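Local coordinates for L-lysine 6-monooxygenase (Pseudomonas syringae pv. tomato, PDB 5CQF), which probably hydroxylates the side-chain amine of L-lysine or a related amino acid, using FAD and NADPH, in siderophore biosynthesis, at residues I47-D55 with D126-V135; F241-R252 with Y282-L293. All coordinates share one frame; numbering follows the deposited sequence.

Interaction 1: residues I47-D55 with D126-V135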
loop_
_atom_site.group_PDB
_atom_site.type_symbol
_atom_site.label_atom_id
_atom_site.label_comp_id
_atom_site.label_asym_id
_atom_site.label_seq_id
_atom_site.Cartn_x
_atom_site.Cartn_y
_atom_site.Cartn_z
ATOM N N ILE A 47 -9.040 -40.393 20.173
ATOM C CA ILE A 47 -7.685 -40.001 19.946
ATOM C C ILE A 47 -7.272 -39.204 21.168
ATOM O O ILE A 47 -8.074 -38.445 21.701
ATOM C CB ILE A 47 -7.579 -39.182 18.646
ATOM C CG1 ILE A 47 -6.200 -38.548 18.511
ATOM C CG2 ILE A 47 -8.606 -38.068 18.599
ATOM C CD1 ILE A 47 -5.917 -38.074 17.116
ATOM N N GLY A 48 -6.046 -39.405 21.627
ATOM C CA GLY A 48 -5.486 -38.657 22.762
ATOM C C GLY A 48 -4.288 -37.841 22.310
ATOM O O GLY A 48 -3.601 -38.221 21.361
ATOM N N TYR A 49 -4.018 -36.719 22.967
ATOM C CA TYR A 49 -2.873 -35.904 22.559
ATOM C C TYR A 49 -1.898 -35.722 23.716
ATOM O O TYR A 49 -2.310 -35.471 24.845
ATOM C CB TYR A 49 -3.327 -34.533 22.024
ATOM C CG TYR A 49 -4.343 -34.602 20.912
ATOM C CD1 TYR A 49 -5.680 -34.814 21.188
ATOM C CD2 TYR A 49 -3.965 -34.431 19.584
ATOM C CE1 TYR A 49 -6.625 -34.870 20.174
ATOM C CE2 TYR A 49 -4.897 -34.494 18.564
ATOM C CZ TYR A 49 -6.231 -34.706 18.866
ATOM O OH TYR A 49 -7.173 -34.782 17.866
ATOM N N LEU A 50 -0.609 -35.835 23.424
ATOM C CA LEU A 50 0.412 -35.725 24.443
ATOM C C LEU A 50 1.276 -34.560 24.070
ATOM O O LEU A 50 1.931 -34.618 23.031
ATOM C CB LEU A 50 1.284 -36.975 24.433
ATOM C CG LEU A 50 0.854 -38.286 25.106
ATOM C CD1 LEU A 50 -0.644 -38.463 25.318
ATOM C CD2 LEU A 50 1.380 -39.421 24.252
ATOM N N GLU A 51 1.297 -33.519 24.897
ATOM C CA GLU A 51 2.134 -32.351 24.634
ATOM C C GLU A 51 3.137 -32.172 25.749
ATOM O O GLU A 51 2.770 -32.128 26.915
ATOM C CB GLU A 51 1.263 -31.093 24.483
ATOM C CG GLU A 51 1.978 -29.735 24.459
ATOM C CD GLU A 51 3.164 -29.639 23.493
ATOM O OE1 GLU A 51 3.160 -30.245 22.390
ATOM O OE2 GLU A 51 4.124 -28.929 23.844
ATOM N N ALA A 52 4.403 -32.030 25.381
ATOM C CA ALA A 52 5.486 -31.950 26.358
ATOM C C ALA A 52 5.455 -30.671 27.186
ATOM O O ALA A 52 5.734 -30.700 28.370
ATOM C CB ALA A 52 6.824 -32.078 25.653
ATOM N N ALA A 53 5.122 -29.561 26.544
ATOM C CA ALA A 53 5.119 -28.242 27.168
ATOM C C ALA A 53 3.806 -27.955 27.888
ATOM O O ALA A 53 2.829 -28.673 27.699
ATOM C CB ALA A 53 5.359 -27.175 26.108
ATOM N N PRO A 54 3.783 -26.901 28.723
ATOM C CA PRO A 54 2.544 -26.520 29.414
ATOM C C PRO A 54 1.598 -25.671 28.576
ATOM O O PRO A 54 1.990 -25.093 27.560
ATOM C CB PRO A 54 3.038 -25.714 30.627
ATOM C CG PRO A 54 4.370 -25.184 30.225
ATOM C CD PRO A 54 4.960 -26.187 29.265
ATOM N N ASP A 55 0.356 -25.608 29.046
ATOM C CA ASP A 55 -0.723 -24.859 28.416
ATOM C C ASP A 55 -0.587 -23.406 28.845
ATOM O O ASP A 55 -1.187 -22.971 29.830
ATOM C CB ASP A 55 -2.060 -25.458 28.890
ATOM C CG ASP A 55 -3.272 -24.915 28.155
ATOM O OD1 ASP A 55 -3.123 -24.113 27.216
ATOM O OD2 ASP A 55 -4.393 -25.322 28.537
ATOM N N ASP A 126 -9.177 -29.110 23.527
ATOM C CA ASP A 126 -8.108 -29.749 24.263
ATOM C C ASP A 126 -8.579 -30.751 25.324
ATOM O O ASP A 126 -7.761 -31.225 26.104
ATOM C CB ASP A 126 -7.202 -28.687 24.914
ATOM C CG ASP A 126 -7.886 -27.922 26.026
ATOM O OD1 ASP A 126 -9.107 -28.116 26.260
ATOM O OD2 ASP A 126 -7.194 -27.100 26.656
ATOM N N GLY A 127 -9.870 -31.083 25.352
ATOM C CA GLY A 127 -10.397 -32.090 26.299
ATOM C C GLY A 127 -9.741 -33.479 26.254
ATOM O O GLY A 127 -9.989 -34.303 27.120
ATOM N N HIS A 128 -8.929 -33.774 25.240
ATOM C CA HIS A 128 -8.223 -35.057 25.159
ATOM C C HIS A 128 -6.730 -34.833 25.137
ATOM O O HIS A 128 -5.961 -35.655 24.638
ATOM C CB HIS A 128 -8.636 -35.796 23.899
ATOM C CG HIS A 128 -10.097 -36.069 23.831
ATOM N ND1 HIS A 128 -10.970 -35.265 23.124
ATOM C CD2 HIS A 128 -10.851 -37.046 24.396
ATOM C CE1 HIS A 128 -12.203 -35.732 23.261
ATOM N NE2 HIS A 128 -12.152 -36.820 24.016
ATOM N N THR A 129 -6.299 -33.694 25.649
ATOM C CA THR A 129 -4.898 -33.399 25.601
ATOM C C THR A 129 -4.313 -33.486 26.986
ATOM O O THR A 129 -4.860 -32.911 27.922
ATOM C CB THR A 129 -4.630 -32.012 25.010
ATOM O OG1 THR A 129 -5.173 -31.947 23.689
ATOM C CG2 THR A 129 -3.147 -31.774 24.937
ATOM N N ARG A 130 -3.199 -34.205 27.104
ATOM C CA ARG A 130 -2.412 -34.202 28.321
ATOM C C ARG A 130 -1.162 -33.362 28.128
ATOM O O ARG A 130 -0.260 -33.752 27.385
ATOM C CB ARG A 130 -2.053 -35.631 28.703
ATOM C CG ARG A 130 -3.275 -36.454 29.099
ATOM C CD ARG A 130 -3.045 -37.936 28.836
ATOM N NE ARG A 130 -4.099 -38.799 29.371
ATOM C CZ ARG A 130 -4.125 -39.304 30.605
ATOM N NH1 ARG A 130 -5.137 -40.086 30.975
ATOM N NH2 ARG A 130 -3.153 -39.035 31.473
ATOM N N PHE A 131 -1.126 -32.199 28.780
ATOM C CA PHE A 131 0.057 -31.321 28.764
ATOM C C PHE A 131 1.128 -31.742 29.805
ATOM O O PHE A 131 0.898 -32.644 30.619
ATOM C CB PHE A 131 -0.352 -29.869 29.001
ATOM C CG PHE A 131 -1.270 -29.306 27.947
ATOM C CD1 PHE A 131 -0.759 -28.610 26.856
ATOM C CD2 PHE A 131 -2.652 -29.442 28.056
ATOM C CE1 PHE A 131 -1.604 -28.066 25.893
ATOM C CE2 PHE A 131 -3.493 -28.913 27.084
ATOM C CZ PHE A 131 -2.971 -28.217 26.009
ATOM N N ASP A 132 2.302 -31.102 29.758
ATOM C CA ASP A 132 3.438 -31.442 30.646
ATOM C C ASP A 132 3.723 -32.932 30.654
ATOM O O ASP A 132 4.106 -33.505 31.673
ATOM C CB ASP A 132 3.171 -30.951 32.064
ATOM C CG ASP A 132 2.960 -29.465 32.115
ATOM O OD1 ASP A 132 3.825 -28.735 31.579
ATOM O OD2 ASP A 132 1.923 -29.034 32.660
ATOM N N THR A 133 3.564 -33.538 29.486
ATOM C CA THR A 133 3.562 -34.973 29.334
ATOM C C THR A 133 4.447 -35.332 28.129
ATOM O O THR A 133 3.938 -35.618 27.041
ATOM C CB THR A 133 2.113 -35.464 29.153
ATOM O OG1 THR A 133 1.302 -34.936 30.209
ATOM C CG2 THR A 133 2.027 -36.971 29.164
ATOM N N PRO A 134 5.785 -35.292 28.319
ATOM C CA PRO A 134 6.727 -35.592 27.226
ATOM C C PRO A 134 6.776 -37.071 26.860
ATOM O O PRO A 134 6.583 -37.919 27.719
ATOM C CB PRO A 134 8.080 -35.136 27.791
ATOM C CG PRO A 134 7.907 -35.193 29.277
ATOM C CD PRO A 134 6.484 -34.805 29.528
ATOM N N VAL A 135 7.014 -37.384 25.593
ATOM C CA VAL A 135 7.229 -38.761 25.224
ATOM C C VAL A 135 8.731 -38.954 25.312
ATOM O O VAL A 135 9.489 -38.176 24.744
ATOM C CB VAL A 135 6.694 -39.087 23.834
ATOM C CG1 VAL A 135 6.881 -40.564 23.522
ATOM C CG2 VAL A 135 5.234 -38.732 23.778
HETATM O O HOH W 1 5.201 -34.699 24.013
HETATM O O HOH W 2 -5.492 -25.167 25.664
#
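Asp55 lies flat on the Phe131 ring. Its CB sits over the ring centre, 3.8 Å from the centroid and 4° off the normal, a CH-pi contact. CG, anti to the backbone N (chi1 -171°), carries the carboxylate along the same face, its plane 9° from that of the ring. The OD1 end is held by a salt bridge to Arg60. Asp55 OD2 is 3.8 Å from Asp126 OD2, with the two carboxylates nearly perpendicular; Arg60 probably eases the like charges. Ala53 O meets the edge of the same Phe131 ring in its plane. Glu51 CG lies 3.8 Å from Phe131 CD1.

Strand 129-130 is the outer strand of the parallel Rossmann-type sheet and runs beside strand 47-50. Arg130 N bonds to Tyr49 O at 2.7 Å, and Glu51 N returns to Arg130 O. Beyond the strands, Glu51 O takes Thr133 N. Glu51 OE1 accepts from Phe21 N in the probable dinucleotide-binding GxGxxG turn, consistent with an acidic residue closing the second strand of an FAD-binding fold. Tyr49 and Thr129 share one sheet face, with Thr129 OG1 3.6 Å from Tyr49 CB. On the opposite face, Leu50 CD2 meets Val135 CG2 at 3.9 Å.

Interaction 2: residues F241-R252 with Y282-L293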
loop_
_atom_site.group_PDB
_atom_site.type_symbol
_atom_site.label_atom_id
_atom_site.label_comp_id
_atom_site.label_asym_id
_atom_site.label_seq_id
_atom_site.Cartn_x
_atom_site.Cartn_y
_atom_site.Cartn_z
ATOM N N PHE A 241 19.992 -9.623 3.950
ATOM C CA PHE A 241 18.561 -9.483 4.040
ATOM C C PHE A 241 17.958 -8.738 2.848
ATOM O O PHE A 241 16.832 -9.031 2.468
ATOM C CB PHE A 241 18.199 -8.729 5.326
ATOM C CG PHE A 241 18.431 -9.502 6.592
ATOM C CD1 PHE A 241 17.872 -10.731 6.777
ATOM C CD2 PHE A 241 19.151 -8.947 7.625
ATOM C CE1 PHE A 241 18.033 -11.418 7.958
ATOM C CE2 PHE A 241 19.310 -9.621 8.819
ATOM C CZ PHE A 241 18.748 -10.867 8.985
ATOM N N LYS A 242 18.691 -7.806 2.241
ATOM C CA LYS A 242 18.118 -6.975 1.145
ATOM C C LYS A 242 17.833 -7.755 -0.134
ATOM O O LYS A 242 17.092 -7.290 -1.021
ATOM C CB LYS A 242 19.026 -5.788 0.812
ATOM C CG LYS A 242 18.973 -4.690 1.857
ATOM C CD LYS A 242 20.225 -3.818 1.815
ATOM C CE LYS A 242 20.054 -2.563 2.668
ATOM N NZ LYS A 242 21.228 -2.312 3.557
ATOM N N LEU A 243 18.447 -8.929 -0.238
ATOM C CA LEU A 243 18.214 -9.793 -1.376
ATOM C C LEU A 243 17.454 -11.093 -1.024
ATOM O O LEU A 243 17.309 -11.943 -1.891
ATOM C CB LEU A 243 19.541 -10.064 -2.119
ATOM C CG LEU A 243 20.052 -8.876 -2.960
ATOM C CD1 LEU A 243 21.512 -9.056 -3.383
ATOM C CD2 LEU A 243 19.187 -8.639 -4.193
ATOM N N THR A 244 16.914 -11.229 0.193
ATOM C CA THR A 244 16.020 -12.363 0.470
ATOM C C THR A 244 14.702 -12.278 -0.302
ATOM O O THR A 244 14.262 -11.200 -0.733
ATOM C CB THR A 244 15.613 -12.518 1.955
ATOM O OG1 THR A 244 14.702 -11.463 2.337
ATOM C CG2 THR A 244 16.864 -12.614 2.875
ATOM N N GLN A 245 14.058 -13.436 -0.451
ATOM C CA GLN A 245 12.758 -13.473 -1.067
ATOM C C GLN A 245 11.761 -12.792 -0.116
ATOM O O GLN A 245 11.895 -12.866 1.109
ATOM C CB GLN A 245 12.374 -14.910 -1.471
ATOM C CG GLN A 245 13.190 -15.464 -2.677
ATOM C CD GLN A 245 12.594 -15.258 -4.109
ATOM O OE1 GLN A 245 13.293 -15.471 -5.109
ATOM N NE2 GLN A 245 11.317 -14.891 -4.212
ATOM N N LEU A 246 10.808 -12.075 -0.691
ATOM C CA LEU A 246 9.742 -11.466 0.066
ATOM C C LEU A 246 8.594 -12.471 0.217
ATOM O O LEU A 246 7.976 -12.886 -0.766
ATOM C CB LEU A 246 9.277 -10.161 -0.595
ATOM C CG LEU A 246 10.381 -9.082 -0.633
ATOM C CD1 LEU A 246 10.103 -8.042 -1.711
ATOM C CD2 LEU A 246 10.572 -8.395 0.715
ATOM N N GLY A 247 8.335 -12.858 1.459
ATOM C CA GLY A 247 7.317 -13.852 1.797
ATOM C C GLY A 247 7.916 -15.243 1.837
ATOM O O GLY A 247 8.728 -15.569 0.997
ATOM N N GLN A 248 7.514 -16.053 2.811
ATOM C CA GLN A 248 7.941 -17.443 2.882
ATOM C C GLN A 248 7.173 -18.193 1.816
ATOM O O GLN A 248 6.140 -17.727 1.350
ATOM C CB GLN A 248 7.767 -18.032 4.296
ATOM C CG GLN A 248 8.630 -17.262 5.313
ATOM C CD GLN A 248 8.532 -17.715 6.757
ATOM O OE1 GLN A 248 7.646 -18.438 7.131
ATOM N NE2 GLN A 248 9.453 -17.256 7.575
ATOM N N PHE A 249 7.678 -19.359 1.452
ATOM C CA PHE A 249 7.228 -20.091 0.269
ATOM C C PHE A 249 5.725 -20.314 0.251
ATOM O O PHE A 249 5.081 -19.996 -0.726
ATOM C CB PHE A 249 7.989 -21.416 0.164
ATOM C CG PHE A 249 7.741 -22.181 -1.109
ATOM C CD1 PHE A 249 8.526 -21.950 -2.235
ATOM C CD2 PHE A 249 6.774 -23.190 -1.165
ATOM C CE1 PHE A 249 8.334 -22.687 -3.394
ATOM C CE2 PHE A 249 6.583 -23.922 -2.334
ATOM C CZ PHE A 249 7.360 -23.667 -3.446
ATOM N N PRO A 250 5.158 -20.816 1.353
ATOM C CA PRO A 250 3.720 -21.108 1.348
ATOM C C PRO A 250 2.802 -19.877 1.168
ATOM O O PRO A 250 1.614 -20.033 0.849
ATOM C CB PRO A 250 3.478 -21.736 2.725
ATOM C CG PRO A 250 4.827 -22.121 3.232
ATOM C CD PRO A 250 5.782 -21.113 2.656
ATOM N N ASN A 251 3.358 -18.679 1.352
ATOM C CA ASN A 251 2.641 -17.432 1.078
ATOM C C ASN A 251 2.843 -16.866 -0.323
ATOM O O ASN A 251 2.200 -15.908 -0.693
ATOM C CB ASN A 251 2.976 -16.410 2.150
ATOM C CG ASN A 251 2.545 -16.886 3.529
ATOM O OD1 ASN A 251 1.524 -17.554 3.662
ATOM N ND2 ASN A 251 3.327 -16.565 4.554
ATOM N N ARG A 252 3.695 -17.496 -1.108
ATOM C CA ARG A 252 3.920 -17.091 -2.489
ATOM C C ARG A 252 3.216 -17.989 -3.471
ATOM O O ARG A 252 2.820 -17.526 -4.525
ATOM C CB ARG A 252 5.418 -17.095 -2.815
ATOM C CG ARG A 252 6.187 -16.025 -2.067
ATOM C CD ARG A 252 5.861 -14.617 -2.581
ATOM N NE ARG A 252 6.356 -14.430 -3.950
ATOM C CZ ARG A 252 7.623 -14.190 -4.279
ATOM N NH1 ARG A 252 8.543 -14.060 -3.343
ATOM N NH2 ARG A 252 7.969 -14.065 -5.551
ATOM N N TYR A 282 15.804 -20.474 -1.971
ATOM C CA TYR A 282 14.589 -19.759 -1.507
ATOM C C TYR A 282 14.488 -19.764 0.016
ATOM O O TYR A 282 14.180 -20.801 0.622
ATOM C CB TYR A 282 13.249 -20.326 -2.071
ATOM C CG TYR A 282 12.091 -19.329 -1.889
ATOM C CD1 TYR A 282 11.571 -19.026 -0.611
ATOM C CD2 TYR A 282 11.558 -18.634 -2.983
ATOM C CE1 TYR A 282 10.545 -18.094 -0.444
ATOM C CE2 TYR A 282 10.537 -17.693 -2.818
ATOM C CZ TYR A 282 10.034 -17.424 -1.553
ATOM O OH TYR A 282 9.030 -16.495 -1.403
ATOM N N ALA A 283 14.725 -18.599 0.614
ATOM C CA ALA A 283 14.465 -18.366 2.036
ATOM C C ALA A 283 13.838 -16.974 2.153
ATOM O O ALA A 283 14.440 -15.976 1.745
ATOM C CB ALA A 283 15.755 -18.456 2.842
ATOM N N GLY A 284 12.634 -16.907 2.700
ATOM C CA GLY A 284 11.801 -15.724 2.539
ATOM C C GLY A 284 11.465 -15.077 3.858
ATOM O O GLY A 284 11.378 -15.731 4.871
ATOM N N ILE A 285 11.268 -13.775 3.823
ATOM C CA ILE A 285 10.976 -12.995 5.008
ATOM C C ILE A 285 9.734 -12.149 4.751
ATOM O O ILE A 285 9.608 -11.552 3.673
ATOM C CB ILE A 285 12.172 -12.096 5.344
ATOM C CG1 ILE A 285 13.385 -12.957 5.701
ATOM C CG2 ILE A 285 11.848 -11.163 6.501
ATOM C CD1 ILE A 285 14.645 -12.140 5.898
ATOM N N ASP A 286 8.796 -12.161 5.711
ATOM C CA ASP A 286 7.602 -11.287 5.677
ATOM C C ASP A 286 8.058 -9.909 5.227
ATOM O O ASP A 286 8.937 -9.351 5.883
ATOM C CB ASP A 286 7.007 -11.209 7.097
ATOM C CG ASP A 286 5.766 -10.317 7.203
ATOM O OD1 ASP A 286 5.458 -9.561 6.259
ATOM O OD2 ASP A 286 5.089 -10.394 8.272
ATOM N N PRO A 287 7.500 -9.369 4.103
ATOM C CA PRO A 287 7.914 -8.036 3.638
ATOM C C PRO A 287 7.728 -6.940 4.680
ATOM O O PRO A 287 8.481 -6.013 4.685
ATOM C CB PRO A 287 7.047 -7.775 2.384
ATOM C CG PRO A 287 6.015 -8.859 2.353
ATOM C CD PRO A 287 6.539 -10.004 3.182
ATOM N N ASP A 288 6.760 -7.050 5.587
ATOM C CA ASP A 288 6.633 -6.038 6.674
ATOM C C ASP A 288 7.737 -6.148 7.704
ATOM O O ASP A 288 8.102 -5.143 8.307
ATOM C CB ASP A 288 5.271 -6.086 7.380
ATOM C CG ASP A 288 4.118 -5.885 6.426
ATOM O OD1 ASP A 288 4.311 -5.278 5.341
ATOM O OD2 ASP A 288 3.001 -6.355 6.759
ATOM N N GLU A 289 8.271 -7.348 7.909
ATOM C CA GLU A 289 9.419 -7.517 8.808
ATOM C C GLU A 289 10.685 -6.867 8.233
ATOM O O GLU A 289 11.376 -6.125 8.937
ATOM C CB GLU A 289 9.671 -8.988 9.116
ATOM C CG GLU A 289 8.626 -9.611 10.043
ATOM C CD GLU A 289 8.616 -9.003 11.450
ATOM O OE1 GLU A 289 9.709 -8.772 12.056
ATOM O OE2 GLU A 289 7.497 -8.766 11.957
ATOM N N ARG A 290 10.962 -7.123 6.961
ATOM C CA ARG A 290 12.056 -6.454 6.260
ATOM C C ARG A 290 11.904 -4.950 6.357
ATOM O O ARG A 290 12.857 -4.242 6.637
ATOM C CB ARG A 290 12.087 -6.835 4.773
ATOM C CG ARG A 290 12.864 -8.097 4.445
ATOM C CD ARG A 290 14.338 -8.027 4.879
ATOM N NE ARG A 290 15.094 -6.881 4.316
ATOM C CZ ARG A 290 15.742 -5.936 5.020
ATOM N NH1 ARG A 290 15.743 -5.931 6.358
ATOM N NH2 ARG A 290 16.396 -4.978 4.370
ATOM N N GLN A 291 10.692 -4.478 6.096
ATOM C CA GLN A 291 10.408 -3.061 6.150
ATOM C C GLN A 291 10.662 -2.504 7.542
ATOM O O GLN A 291 11.228 -1.438 7.681
ATOM C CB GLN A 291 8.972 -2.790 5.662
ATOM C CG GLN A 291 8.408 -1.384 5.883
ATOM C CD GLN A 291 9.241 -0.272 5.250
ATOM O OE1 GLN A 291 9.978 -0.503 4.283
ATOM N NE2 GLN A 291 9.131 0.953 5.807
ATOM N N LYS A 292 10.268 -3.214 8.586
ATOM C CA LYS A 292 10.442 -2.680 9.954
ATOM C C LYS A 292 11.925 -2.517 10.258
ATOM O O LYS A 292 12.367 -1.488 10.819
ATOM C CB LYS A 292 9.762 -3.576 11.004
ATOM C CG LYS A 292 8.339 -3.151 11.335
ATOM C CD LYS A 292 7.416 -4.326 11.640
ATOM C CE LYS A 292 7.605 -4.878 13.037
ATOM N NZ LYS A 292 7.251 -6.336 13.126
ATOM N N LEU A 293 12.692 -3.535 9.881
ATOM C CA LEU A 293 14.122 -3.536 10.167
ATOM C C LEU A 293 14.808 -2.472 9.353
ATOM O O LEU A 293 15.525 -1.666 9.900
ATOM C CB LEU A 293 14.746 -4.912 9.934
ATOM C CG LEU A 293 16.264 -4.965 10.116
ATOM C CD1 LEU A 293 16.690 -4.535 11.510
ATOM C CD2 LEU A 293 16.712 -6.372 9.849
HETATM O O HOH W 3 12.585 -17.471 6.687
#
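Gly247 O accepts the hydroxyl of Tyr282 at 2.6 Å, the shortest polar bond between the segments. The hydroxyl comes from above the carbonyl plane, 35° out of it. The Tyr282 ring lies between two side chains, although it is poorly ordered. Gln245 CB covers one face, 3.7 Å from the centroid. Phe249 turns its edge to the opposite face in a T-shaped pair, with planes at 89°. A chi1 of -164° swings the Tyr282 ring to the side away from its own N and across to segment 241-252.

Strands 245-246 and 284-285 pair in parallel. Ile285 N bonds to Gln245 O at 2.9 Å, and Gly247 N bonds to Ile285 O. Gly284 CA comes 3.4 Å from Gly247 O, a CA-H...O contact.

At the other end, Phe241 CB rests over one face of the Arg290 guanidinium, 3.7 Å from Arg290 CZ and toward the rim. Ile285 CD1 touches Phe241 CD1 at 3.6 Å and also packs on Thr244.

Arg252 NH1 bonds to Leu246 O, while its NH2 reaches Thr244 O of the second subunit. Asp286 caps helix 287-302 through Asp288 N. Strand 284-285 runs straight into helix 287-302, and strand 245-246 lies beside it. Leu293 packs on Val220 of helix 214-226, and Gln248 on Gln214 at the start of that helix.

The two contacts lie on opposite sides of the chain's centre, their centres about 33 Å apart and their nearest atoms about 20 Å apart. They share no helix or strand. Both are partly buried and join short parallel strands, but their settings differ. Interaction 1 forms the outer edge of a five-stranded sheet, next to the probable FAD-binding turn, and no other chain touches it. More of its touching residues are exposed, and an aspartate carboxylate stacks on a phenylalanine. Interaction 2 is a separate pair of strands, one of which leads into a helix. It has more buried residues, sets a tyrosine hydroxyl on a backbone carbonyl and a guanidinium against a phenylalanine, and adds contacts to a second subunit.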